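Local atomic coordinates of 1,4-beta-N-Acetylmuramidase M1 (Streptomyces coelicolor, PDB entry 1JFX), a protein that hydrolyses the beta-1,4 linkages between N-acetylmuramic acid and N-acetylglucosamine in bacterial peptidoglycan, acting as a secreted lysozyme that also has diacetylmuramidase activity. Residues Q6-S11 with G188-V193; G56-A61 with A207-L212; N51-G56 with S87-T92; F160-A163 with A169-V172; V10-G15 with T38-D43. All blocks are in the same frame, centred on the assembly; numbering follows the deposited sequence.

From the N terminus, contacts 1 and 5 open on the same stretch and share V10 and S11. Contact 5 closes first, tying the loop after strand 6-10 to the region just before helix 45-54. Contact 3 opens on that helix and closes on the loop before strand 96-98; contact 2 starts at the next strand, shares G56 with contact 3, crosses it, and closes last, on the C-terminal helix. Contact 4 shuts a short loop after strand 160-163 and is nested inside both long closures, contacts 1 and 2, which cross each other. Contact 1, which also encloses contact 3, joins the first strand to the 188-193 turn.

Contact 1: residues Q6-S11 with G188-V193; sequences QGIDVS and GRVGGV
D9 OD2, on the strand that carries I8 against V190 and V193, is gripped by two amide donors, Q183 NE2 and N200 ND2. D9 is a predicted active-site residue, and these bonds fix its carboxylate on one side of strand 6-10. I8, the next residue back, sends its side chain to the other side, where the contact with 188-193 is wholly apolar. Its branches divide the work. With chi1 at 60°, CG1 lies between the backbone N and the carbonyl carbon, and the extended arm carries CD1 to V193 CG2 at 4.3 Å. The short branch reaches the other valine, I8 CG2 standing 4.5 Å from V190 CG1. Both distances mark a light touch. The two valines are the first and last residues of a type II turn, closed by V193 N donating to V190 O over 3.1 Å. G192 occupies the third turn position with phi 95°, where a beta carbon would collide with the preceding carbonyl O. Just before the turn, R189 NH1 curls back onto G188 O at 3.0 Å and also forms a salt bridge with D196. The apolar cluster lies between the barrel wall and its first helix: W19 and V22 of helix 19-24 pack on I8, V22 also on V193, while V197 of strand 196-202 touches both I8 and V190.

Contact 2: residues G56-A61 with A207-L212; sequences GIIRGA and ARLLAL
I58 and L209 reach toward each other tip to tip, strand residue against helix residue. On the strand side, CG1 of I58 stands anti to the carbonyl carbon (chi1 -66°) and the arm continues extended, so that CD1 becomes the leading atom. It meets L209 CD2 at 3.9 Å and lies 4.1 Å from L209 CG, set against the branch point of the leucine as well as one methyl. L210 makes the second, looser contact. Its side chain does not start out toward the strand, but its end comes round, bringing L210 CD1 within 4.4 Å of I58 CD1. One methyl of I58 is therefore touched by two successive leucines of a single helical turn, and no hydrogen bond crosses the interface. The neighbours extend this apolar patch: L93 packs on I58, while L209 also touches V5, F29 and F202. I58 is the first residue of strand 58-64, and F29 begins strand 29-36. The C-terminal helix 206-214 thus lies against the end of the beta-alpha barrel where these parallel strands begin, opposite the C-terminal strand ends that carry the active site in barrels of this kind, with F202 linking it to the preceding strand 196-202.

Contact 3: residues N51-G56 with S87-T92; sequences NAYNAG and SRDNRT
The Y53 ring and the R91 side chain carry this contact. R91 runs across one face of the ring: its CD lies 4.0 Å from the Y53 ring centroid in a CH-pi contact, and its CZ lies 4.8 Å from that centroid in a cation-pi contact. Ring and guanidinium planes are 50° apart, so the cation is tilted over the face and not laid flat on it. The extended chain from CG to NE also lets R91 NH1 reach Y53 O at 2.9 Å, a weak bond with an N-H...O angle of only 120°. G56 CA rests over one face of the guanidinium, 4.0 Å from R91 NE. At the far end of the ring, D89 OD2 approaches Y53 CE2 obliquely, and a water bonds Y53 OH and donates to the backbone O of D89 across the contact, at 2.6 Å.

The second shell sets the loop. D89 OD1 accepts from R91 N at 2.9 Å, an Asx turn, and from T92 OG1 at 2.8 Å, the two donors coming from opposite faces of the carboxylate. G56, with positive phi, is the first residue to leave the helix, in a Schellman motif; its N also donates to Y53 O at 3.0 Å. T92 OG1 is in turn hydrogen-bonded to R59 NH1 of the neighbouring strand 58-64.

Y53 O thus takes a backbone bond from G56 N and a weak one from the R91 cation. The arginine charge lies at the C-terminal end of a helix, where it would probably be stabilised by the helix dipole as well as by the electron-rich ring.

Contact 4: residues F160-A163 with A169-V172; sequences FWVA and APTV
The F160 ring receives V172 CG1 obliquely, the methyl coming within 4.0 Å of F160 CE2. Over the centre of one ring face sits the backbone N of V162, and the ring also stacks with F176. F160 has CG anti to its backbone N (chi1 180°), which carries the ring out to the loop; the F160 and V172 side chains run alongside each other, pointing opposite ways. The puckered P170 ring lies across V162 at about a right angle. V162 CG1 touches P170 CB at 3.8 Å and P170 CG at 4.0 Å, so the methyl meets the pyrrolidine at its CB-CG edge. The other branch, V162 CG2, lies 3.9 Å from T171 O, a polar atom at van der Waals distance. W179 packs on V162, P170 and V172, and W182 on V162 and P170. Strand 160-163 lies between strands 136-139 and 181-185 in the barrel sheet. Its link to strand 181-185 contains no helix; the 169-172 loop instead folds back over the sheet face opposite the one on which W161 meets N200 and Q183.

Contact 5: residues V10-G15 with T38-D43; sequences VSHWQG and TNYKDD
D42 and H12 are brought together by two torsions: CG of D42 stands anti to its backbone N (chi1 -172°), carrying the carboxylate across to the other loop, while H12 has its CG between N and carbonyl carbon (chi1 87°), which keeps the imidazole beside D42 and Y40. The main bond runs from H12 N to D42 OD2, 2.8 Å with an N-H...O angle of 144°, using the syn lone pair. Alongside it S11 CB packs at 3.5 Å from D42 OD2, which lies at the edge of the imidazole, near its plane. A water joins three side chains, donating to D42 OD2 at 2.7 Å and bonding H12 ND1 at 2.8 Å and Y40 OH at 2.6 Å. D42 OD1 caps R44 N, so the carboxylate pins the start of helix 45-54 to the 3-10 turn 12-14. This turn follows strand 6-10, the S11 side chain lying about 7 Å from that of D9, a predicted active-site residue. Gripped by a backbone N-H and a water, D42 is probably a stable anion. H12 ND1 lies 4.0 Å from D42 OD2, linked through the water and not directly; the negative charge might favour a protonated imidazole, though its charge is not established.

Contact 1: residues Q6-S11 with G188-V193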
# COMPACT_ATOMS: atom_id res chain seq x y z
N GLN A 6 7.78 -12.57 -2.78
CA GLN A 6 6.32 -12.50 -2.95
C GLN A 6 5.57 -12.10 -1.69
O GLN A 6 6.06 -12.30 -0.58
CB GLN A 6 5.82 -13.89 -3.38
CG GLN A 6 6.27 -14.31 -4.77
CD GLN A 6 5.48 -13.61 -5.85
OE1 GLN A 6 4.24 -13.58 -5.80
NE2 GLN A 6 6.18 -13.03 -6.83
N GLY A 7 4.37 -11.55 -1.87
CA GLY A 7 3.58 -11.15 -0.72
C GLY A 7 2.11 -11.07 -1.07
O GLY A 7 1.70 -11.40 -2.19
N ILE A 8 1.31 -10.64 -0.11
CA ILE A 8 -0.12 -10.47 -0.33
C ILE A 8 -0.57 -9.18 0.33
O ILE A 8 0.21 -8.52 1.01
CB ILE A 8 -0.96 -11.63 0.30
CG1 ILE A 8 -0.74 -11.69 1.82
CG2 ILE A 8 -0.60 -12.97 -0.36
CD1 ILE A 8 -1.65 -12.70 2.53
N ASP A 9 -1.81 -8.78 0.07
CA ASP A 9 -2.38 -7.63 0.77
C ASP A 9 -3.79 -8.07 1.06
O ASP A 9 -4.40 -8.82 0.28
CB ASP A 9 -2.31 -6.32 -0.03
CG ASP A 9 -3.11 -6.35 -1.31
OD1 ASP A 9 -4.35 -6.12 -1.28
OD2 ASP A 9 -2.47 -6.59 -2.35
N VAL A 10 -4.30 -7.67 2.22
CA VAL A 10 -5.62 -8.10 2.64
C VAL A 10 -6.36 -7.01 3.40
O VAL A 10 -5.77 -6.04 3.83
CB VAL A 10 -5.52 -9.30 3.62
CG1 VAL A 10 -4.74 -10.43 3.00
CG2 VAL A 10 -4.83 -8.86 4.92
N SER A 11 -7.67 -7.23 3.55
CA SER A 11 -8.53 -6.33 4.30
C SER A 11 -9.56 -7.24 4.97
O SER A 11 -9.43 -8.46 4.92
CB SER A 11 -9.24 -5.32 3.39
OG SER A 11 -10.16 -5.96 2.52
N GLY A 188 -5.87 -14.70 -6.47
CA GLY A 188 -4.93 -15.76 -6.17
C GLY A 188 -5.37 -16.68 -5.04
O GLY A 188 -6.46 -16.55 -4.47
N ARG A 189 -4.49 -17.61 -4.71
CA ARG A 189 -4.74 -18.56 -3.63
C ARG A 189 -3.48 -18.60 -2.78
O ARG A 189 -2.35 -18.57 -3.30
CB ARG A 189 -5.03 -19.95 -4.19
CG ARG A 189 -6.41 -20.09 -4.80
CD ARG A 189 -7.48 -19.94 -3.74
NE ARG A 189 -8.82 -20.13 -4.28
CZ ARG A 189 -9.53 -19.18 -4.90
NH1 ARG A 189 -9.03 -17.96 -5.06
NH2 ARG A 189 -10.75 -19.45 -5.35
N VAL A 190 -3.66 -18.63 -1.46
CA VAL A 190 -2.54 -18.73 -0.55
C VAL A 190 -3.03 -19.47 0.69
O VAL A 190 -4.13 -19.21 1.18
CB VAL A 190 -1.96 -17.35 -0.14
CG1 VAL A 190 -2.93 -16.61 0.78
CG2 VAL A 190 -0.62 -17.53 0.56
N GLY A 191 -2.23 -20.41 1.15
CA GLY A 191 -2.59 -21.14 2.35
C GLY A 191 -2.86 -20.17 3.48
O GLY A 191 -2.14 -19.17 3.64
N GLY A 192 -3.90 -20.44 4.27
CA GLY A 192 -4.23 -19.56 5.38
C GLY A 192 -5.28 -18.52 5.07
O GLY A 192 -5.83 -17.91 5.97
N VAL A 193 -5.53 -18.28 3.78
CA VAL A 193 -6.56 -17.33 3.38
C VAL A 193 -7.61 -18.09 2.59
O VAL A 193 -7.28 -18.81 1.64
CB VAL A 193 -6.01 -16.21 2.49
CG1 VAL A 193 -7.14 -15.30 2.05
CG2 VAL A 193 -4.95 -15.41 3.24

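Contact 2: residues G56-A61 with A207-L212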
# COMPACT_ATOMS: atom_id res chain seq x y z
N GLY A 56 6.20 -13.91 11.41
CA GLY A 56 7.45 -13.59 10.75
C GLY A 56 7.32 -12.93 9.39
O GLY A 56 8.29 -12.86 8.63
N ILE A 57 6.12 -12.44 9.09
CA ILE A 57 5.86 -11.75 7.83
C ILE A 57 6.26 -10.28 7.99
O ILE A 57 5.96 -9.66 9.01
CB ILE A 57 4.33 -11.83 7.47
CG1 ILE A 57 3.92 -13.27 7.15
CG2 ILE A 57 4.02 -10.91 6.29
CD1 ILE A 57 4.50 -13.82 5.84
N ILE A 58 6.99 -9.74 7.02
CA ILE A 58 7.38 -8.32 7.04
C ILE A 58 6.09 -7.65 6.57
O ILE A 58 5.65 -7.85 5.44
CB ILE A 58 8.55 -8.06 6.07
CG1 ILE A 58 9.80 -8.79 6.58
CG2 ILE A 58 8.84 -6.57 5.97
CD1 ILE A 58 10.96 -8.78 5.61
N ARG A 59 5.46 -6.87 7.44
CA ARG A 59 4.16 -6.31 7.12
C ARG A 59 3.98 -4.84 7.37
O ARG A 59 4.65 -4.26 8.23
CB ARG A 59 3.11 -7.08 7.92
CG ARG A 59 3.36 -7.08 9.44
CD ARG A 59 2.59 -5.97 10.10
NE ARG A 59 2.73 -5.97 11.57
CZ ARG A 59 3.73 -5.40 12.22
NH1 ARG A 59 4.70 -4.79 11.55
NH2 ARG A 59 3.73 -5.37 13.56
N GLY A 60 3.06 -4.24 6.62
CA GLY A 60 2.77 -2.82 6.76
C GLY A 60 1.27 -2.60 6.65
O GLY A 60 0.51 -3.54 6.41
N ALA A 61 0.84 -1.36 6.85
CA ALA A 61 -0.58 -0.99 6.80
C ALA A 61 -0.86 -0.07 5.62
O ALA A 61 0.05 0.59 5.12
CB ALA A 61 -0.96 -0.28 8.08
N ALA A 207 17.00 -9.06 0.90
CA ALA A 207 17.74 -8.04 1.65
C ALA A 207 17.21 -6.63 1.39
O ALA A 207 17.14 -5.82 2.31
CB ALA A 207 19.22 -8.12 1.31
N ARG A 208 16.84 -6.35 0.15
CA ARG A 208 16.33 -5.03 -0.21
C ARG A 208 14.97 -4.80 0.45
O ARG A 208 14.66 -3.69 0.87
CB ARG A 208 16.22 -4.90 -1.73
CG ARG A 208 15.79 -3.52 -2.20
CD ARG A 208 16.08 -3.32 -3.69
NE ARG A 208 15.62 -2.02 -4.16
CZ ARG A 208 15.98 -1.48 -5.32
NH1 ARG A 208 16.80 -2.13 -6.13
NH2 ARG A 208 15.52 -0.29 -5.67
N LEU A 209 14.17 -5.86 0.57
CA LEU A 209 12.85 -5.76 1.21
C LEU A 209 13.05 -5.41 2.69
O LEU A 209 12.37 -4.55 3.24
CB LEU A 209 12.08 -7.09 1.08
CG LEU A 209 10.77 -7.16 1.87
CD1 LEU A 209 9.75 -6.17 1.30
CD2 LEU A 209 10.21 -8.59 1.82
N LEU A 210 14.00 -6.09 3.33
CA LEU A 210 14.29 -5.84 4.74
C LEU A 210 14.83 -4.42 4.92
O LEU A 210 14.52 -3.74 5.91
CB LEU A 210 15.30 -6.87 5.27
CG LEU A 210 15.66 -6.77 6.75
CD1 LEU A 210 14.43 -7.05 7.62
CD2 LEU A 210 16.78 -7.77 7.07
N ALA A 211 15.66 -3.98 3.98
CA ALA A 211 16.21 -2.63 4.02
C ALA A 211 15.07 -1.61 3.91
O ALA A 211 15.12 -0.56 4.56
CB ALA A 211 17.19 -2.44 2.88
N LEU A 212 14.07 -1.90 3.09
CA LEU A 212 12.93 -0.98 2.95
C LEU A 212 12.17 -0.94 4.28
O LEU A 212 11.77 0.13 4.76
CB LEU A 212 12.00 -1.44 1.82
CG LEU A 212 10.74 -0.58 1.62
CD1 LEU A 212 11.13 0.86 1.30
CD2 LEU A 212 9.90 -1.18 0.50

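Contact 3: residues N51-G56 with S87-T92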
# COMPACT_ATOMS: atom_id res chain seq x y z
N ASN A 51 -0.86 -10.84 14.17
CA ASN A 51 -0.57 -12.19 13.72
C ASN A 51 0.42 -12.29 12.57
O ASN A 51 1.22 -13.22 12.51
CB ASN A 51 -1.89 -12.91 13.38
CG ASN A 51 -2.82 -13.01 14.58
OD1 ASN A 51 -2.37 -13.01 15.74
ND2 ASN A 51 -4.11 -13.11 14.32
N ALA A 52 0.39 -11.33 11.66
CA ALA A 52 1.36 -11.34 10.56
C ALA A 52 2.75 -11.16 11.17
O ALA A 52 3.69 -11.86 10.80
CB ALA A 52 1.06 -10.22 9.57
N TYR A 53 2.88 -10.23 12.11
CA TYR A 53 4.17 -9.99 12.75
C TYR A 53 4.64 -11.25 13.47
O TYR A 53 5.78 -11.68 13.30
CB TYR A 53 4.06 -8.82 13.76
CG TYR A 53 5.30 -8.61 14.60
CD1 TYR A 53 5.56 -9.43 15.70
CD2 TYR A 53 6.27 -7.67 14.24
CE1 TYR A 53 6.76 -9.33 16.41
CE2 TYR A 53 7.47 -7.56 14.94
CZ TYR A 53 7.71 -8.40 16.02
OH TYR A 53 8.93 -8.36 16.67
N ASN A 54 3.77 -11.86 14.27
CA ASN A 54 4.18 -13.05 15.01
C ASN A 54 4.58 -14.21 14.11
O ASN A 54 5.41 -15.04 14.48
CB ASN A 54 3.07 -13.49 15.98
CG ASN A 54 2.87 -12.53 17.14
OD1 ASN A 54 3.75 -11.74 17.46
ND2 ASN A 54 1.70 -12.60 17.78
N ALA A 55 4.00 -14.26 12.91
CA ALA A 55 4.32 -15.34 11.98
C ALA A 55 5.63 -15.09 11.23
O ALA A 55 6.08 -15.95 10.48
CB ALA A 55 3.19 -15.51 10.98
N GLY A 56 6.20 -13.91 11.41
CA GLY A 56 7.45 -13.59 10.75
C GLY A 56 7.32 -12.93 9.39
O GLY A 56 8.29 -12.86 8.63
N SER A 87 8.20 1.91 12.92
CA SER A 87 9.43 1.89 13.71
C SER A 87 10.23 0.71 13.19
O SER A 87 9.67 -0.25 12.64
CB SER A 87 9.17 1.78 15.22
OG SER A 87 8.71 0.50 15.58
N ARG A 88 11.55 0.78 13.34
CA ARG A 88 12.42 -0.28 12.85
C ARG A 88 12.41 -1.51 13.75
O ARG A 88 12.80 -1.44 14.91
CB ARG A 88 13.86 0.25 12.74
CG ARG A 88 14.86 -0.85 12.37
CD ARG A 88 16.27 -0.31 12.25
NE ARG A 88 17.16 -1.38 11.82
CZ ARG A 88 18.40 -1.18 11.39
NH1 ARG A 88 18.90 0.05 11.33
NH2 ARG A 88 19.15 -2.21 10.99
N ASP A 89 11.95 -2.63 13.20
CA ASP A 89 11.94 -3.87 13.96
C ASP A 89 12.06 -5.12 13.10
O ASP A 89 11.64 -6.20 13.50
CB ASP A 89 10.67 -3.96 14.84
CG ASP A 89 9.39 -4.08 14.04
OD1 ASP A 89 9.44 -4.23 12.80
OD2 ASP A 89 8.31 -4.02 14.67
N ASN A 90 12.65 -4.94 11.91
CA ASN A 90 12.85 -6.02 10.93
C ASN A 90 11.55 -6.54 10.31
O ASN A 90 11.60 -7.38 9.42
CB ASN A 90 13.57 -7.22 11.53
CG ASN A 90 14.93 -6.87 12.09
OD1 ASN A 90 15.71 -6.17 11.46
ND2 ASN A 90 15.22 -7.39 13.29
N ARG A 91 10.40 -6.04 10.76
CA ARG A 91 9.14 -6.57 10.24
C ARG A 91 8.06 -5.56 9.94
O ARG A 91 6.90 -5.95 9.77
CB ARG A 91 8.56 -7.59 11.22
CG ARG A 91 9.43 -8.81 11.41
CD ARG A 91 8.72 -9.88 12.24
NE ARG A 91 9.70 -10.90 12.61
CZ ARG A 91 9.57 -11.73 13.64
NH1 ARG A 91 8.50 -11.68 14.42
NH2 ARG A 91 10.56 -12.57 13.93
N THR A 92 8.41 -4.27 9.89
CA THR A 92 7.39 -3.27 9.63
C THR A 92 7.71 -2.44 8.40
O THR A 92 8.75 -1.78 8.34
CB THR A 92 7.26 -2.33 10.83
OG1 THR A 92 7.05 -3.12 12.00
CG2 THR A 92 6.06 -1.39 10.65
O HOH W 1 11.28 -7.88 15.48

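Contact 4: residues F160-A163 with A169-V172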
# COMPACT_ATOMS: atom_id res chain seq x y z
N PHE A 160 6.70 3.20 -5.60
CA PHE A 160 5.46 2.95 -6.34
C PHE A 160 4.97 1.50 -6.25
O PHE A 160 5.72 0.57 -6.55
CB PHE A 160 5.72 3.35 -7.81
CG PHE A 160 4.55 3.15 -8.75
CD1 PHE A 160 3.27 3.61 -8.42
CD2 PHE A 160 4.76 2.59 -10.01
CE1 PHE A 160 2.23 3.50 -9.35
CE2 PHE A 160 3.72 2.49 -10.94
CZ PHE A 160 2.45 2.94 -10.61
N TRP A 161 3.73 1.33 -5.81
CA TRP A 161 3.11 0.00 -5.75
C TRP A 161 2.03 0.04 -6.83
O TRP A 161 0.98 0.65 -6.67
CB TRP A 161 2.51 -0.24 -4.37
CG TRP A 161 1.78 -1.55 -4.23
CD1 TRP A 161 1.70 -2.56 -5.14
CD2 TRP A 161 1.01 -1.96 -3.10
NE1 TRP A 161 0.92 -3.59 -4.64
CE2 TRP A 161 0.48 -3.23 -3.39
CE3 TRP A 161 0.71 -1.36 -1.86
CZ2 TRP A 161 -0.34 -3.92 -2.49
CZ3 TRP A 161 -0.11 -2.04 -0.97
CH2 TRP A 161 -0.63 -3.31 -1.29
N VAL A 162 2.32 -0.61 -7.95
CA VAL A 162 1.41 -0.60 -9.09
C VAL A 162 0.43 -1.75 -9.12
O VAL A 162 0.81 -2.90 -8.92
CB VAL A 162 2.22 -0.57 -10.42
CG1 VAL A 162 3.20 -1.73 -10.47
CG2 VAL A 162 1.27 -0.58 -11.62
N ALA A 163 -0.83 -1.42 -9.36
CA ALA A 163 -1.86 -2.45 -9.47
C ALA A 163 -2.07 -2.67 -10.96
O ALA A 163 -2.51 -1.76 -11.66
CB ALA A 163 -3.17 -1.98 -8.81
N ALA A 169 4.23 -8.22 -17.07
CA ALA A 169 5.05 -7.18 -16.46
C ALA A 169 4.13 -5.96 -16.41
O ALA A 169 3.32 -5.75 -17.32
CB ALA A 169 6.29 -6.89 -17.33
N PRO A 170 4.25 -5.13 -15.37
CA PRO A 170 3.37 -3.96 -15.26
C PRO A 170 3.75 -2.73 -16.06
O PRO A 170 4.93 -2.46 -16.27
CB PRO A 170 3.39 -3.67 -13.76
CG PRO A 170 4.84 -3.95 -13.41
CD PRO A 170 5.19 -5.20 -14.23
N THR A 171 2.74 -1.99 -16.50
CA THR A 171 2.97 -0.74 -17.21
C THR A 171 3.17 0.32 -16.13
O THR A 171 2.35 0.47 -15.22
CB THR A 171 1.78 -0.38 -18.11
OG1 THR A 171 1.67 -1.36 -19.15
CG2 THR A 171 1.97 1.01 -18.74
N VAL A 172 4.27 1.05 -16.23
CA VAL A 172 4.61 2.08 -15.26
C VAL A 172 4.48 3.48 -15.84
O VAL A 172 5.00 3.76 -16.92
CB VAL A 172 6.06 1.87 -14.78
CG1 VAL A 172 6.48 2.97 -13.79
CG2 VAL A 172 6.20 0.49 -14.14

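Contact 5: residues V10-G15 with T38-D43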
# COMPACT_ATOMS: atom_id res chain seq x y z
N VAL A 10 -4.30 -7.67 2.22
CA VAL A 10 -5.62 -8.10 2.64
C VAL A 10 -6.36 -7.01 3.40
O VAL A 10 -5.77 -6.04 3.83
CB VAL A 10 -5.52 -9.30 3.62
CG1 VAL A 10 -4.74 -10.43 3.00
CG2 VAL A 10 -4.83 -8.86 4.92
N SER A 11 -7.67 -7.23 3.55
CA SER A 11 -8.53 -6.33 4.30
C SER A 11 -9.56 -7.24 4.97
O SER A 11 -9.43 -8.46 4.92
CB SER A 11 -9.24 -5.32 3.39
OG SER A 11 -10.16 -5.96 2.52
N HIS A 12 -10.58 -6.65 5.59
CA HIS A 12 -11.58 -7.48 6.26
C HIS A 12 -12.27 -8.43 5.27
O HIS A 12 -12.84 -9.44 5.68
CB HIS A 12 -12.64 -6.60 6.94
CG HIS A 12 -13.78 -6.23 6.05
ND1 HIS A 12 -13.65 -5.32 5.02
CD2 HIS A 12 -15.04 -6.70 5.98
CE1 HIS A 12 -14.79 -5.25 4.35
NE2 HIS A 12 -15.65 -6.08 4.91
N TRP A 13 -12.20 -8.13 3.97
CA TRP A 13 -12.84 -9.02 2.99
C TRP A 13 -12.25 -10.43 3.02
O TRP A 13 -12.92 -11.39 2.62
CB TRP A 13 -12.70 -8.47 1.57
CG TRP A 13 -13.53 -7.25 1.28
CD1 TRP A 13 -13.07 -5.99 1.05
CD2 TRP A 13 -14.96 -7.19 1.16
NE1 TRP A 13 -14.12 -5.14 0.79
CE2 TRP A 13 -15.29 -5.85 0.86
CE3 TRP A 13 -15.99 -8.13 1.28
CZ2 TRP A 13 -16.61 -5.42 0.67
CZ3 TRP A 13 -17.31 -7.71 1.10
CH2 TRP A 13 -17.60 -6.36 0.79
N GLN A 14 -11.01 -10.55 3.47
CA GLN A 14 -10.36 -11.85 3.53
C GLN A 14 -10.70 -12.66 4.78
O GLN A 14 -10.25 -13.80 4.93
CB GLN A 14 -8.84 -11.70 3.39
CG GLN A 14 -8.37 -11.57 1.95
CD GLN A 14 -8.97 -10.38 1.24
OE1 GLN A 14 -8.78 -9.24 1.66
NE2 GLN A 14 -9.69 -10.64 0.15
N GLY A 15 -11.50 -12.09 5.67
CA GLY A 15 -11.92 -12.79 6.88
C GLY A 15 -10.82 -13.20 7.83
O GLY A 15 -9.83 -12.49 8.00
N THR A 38 -11.97 9.43 6.56
CA THR A 38 -11.74 10.09 7.82
C THR A 38 -12.13 9.30 9.05
O THR A 38 -11.69 9.63 10.16
CB THR A 38 -12.54 11.40 7.92
OG1 THR A 38 -13.93 11.09 8.04
CG2 THR A 38 -12.32 12.25 6.66
N ASN A 39 -12.97 8.27 8.90
CA ASN A 39 -13.42 7.55 10.08
C ASN A 39 -13.70 6.07 9.94
O ASN A 39 -14.40 5.49 10.77
CB ASN A 39 -14.66 8.24 10.64
CG ASN A 39 -15.78 8.30 9.64
OD1 ASN A 39 -15.90 7.44 8.77
ND2 ASN A 39 -16.63 9.32 9.76
N TYR A 40 -13.18 5.44 8.89
CA TYR A 40 -13.39 4.02 8.74
C TYR A 40 -12.13 3.32 9.24
O TYR A 40 -11.02 3.75 8.93
CB TYR A 40 -13.62 3.65 7.28
CG TYR A 40 -13.73 2.16 7.07
CD1 TYR A 40 -12.60 1.37 6.86
CD2 TYR A 40 -14.97 1.52 7.10
CE1 TYR A 40 -12.69 -0.01 6.69
CE2 TYR A 40 -15.09 0.14 6.93
CZ TYR A 40 -13.94 -0.62 6.72
OH TYR A 40 -14.05 -1.99 6.56
N LYS A 41 -12.31 2.25 10.01
CA LYS A 41 -11.19 1.45 10.51
C LYS A 41 -11.52 -0.00 10.19
O LYS A 41 -12.61 -0.48 10.52
CB LYS A 41 -11.00 1.61 12.03
CG LYS A 41 -9.78 0.86 12.57
CD LYS A 41 -8.50 1.38 11.91
CE LYS A 41 -7.27 0.60 12.34
NZ LYS A 41 -7.03 0.68 13.82
N ASP A 42 -10.60 -0.70 9.55
CA ASP A 42 -10.81 -2.10 9.19
C ASP A 42 -10.91 -2.94 10.47
O ASP A 42 -10.01 -2.92 11.31
CB ASP A 42 -9.66 -2.59 8.31
CG ASP A 42 -9.91 -3.97 7.73
OD1 ASP A 42 -9.88 -4.95 8.51
OD2 ASP A 42 -10.12 -4.07 6.51
N ASP A 43 -12.01 -3.69 10.60
CA ASP A 43 -12.22 -4.50 11.80
C ASP A 43 -11.24 -5.63 12.03
O ASP A 43 -11.09 -6.07 13.17
CB ASP A 43 -13.63 -5.09 11.83
CG ASP A 43 -14.70 -4.06 12.13
OD1 ASP A 43 -14.46 -3.19 13.00
OD2 ASP A 43 -15.78 -4.12 11.52
O HOH W 2 -12.13 -3.00 5.15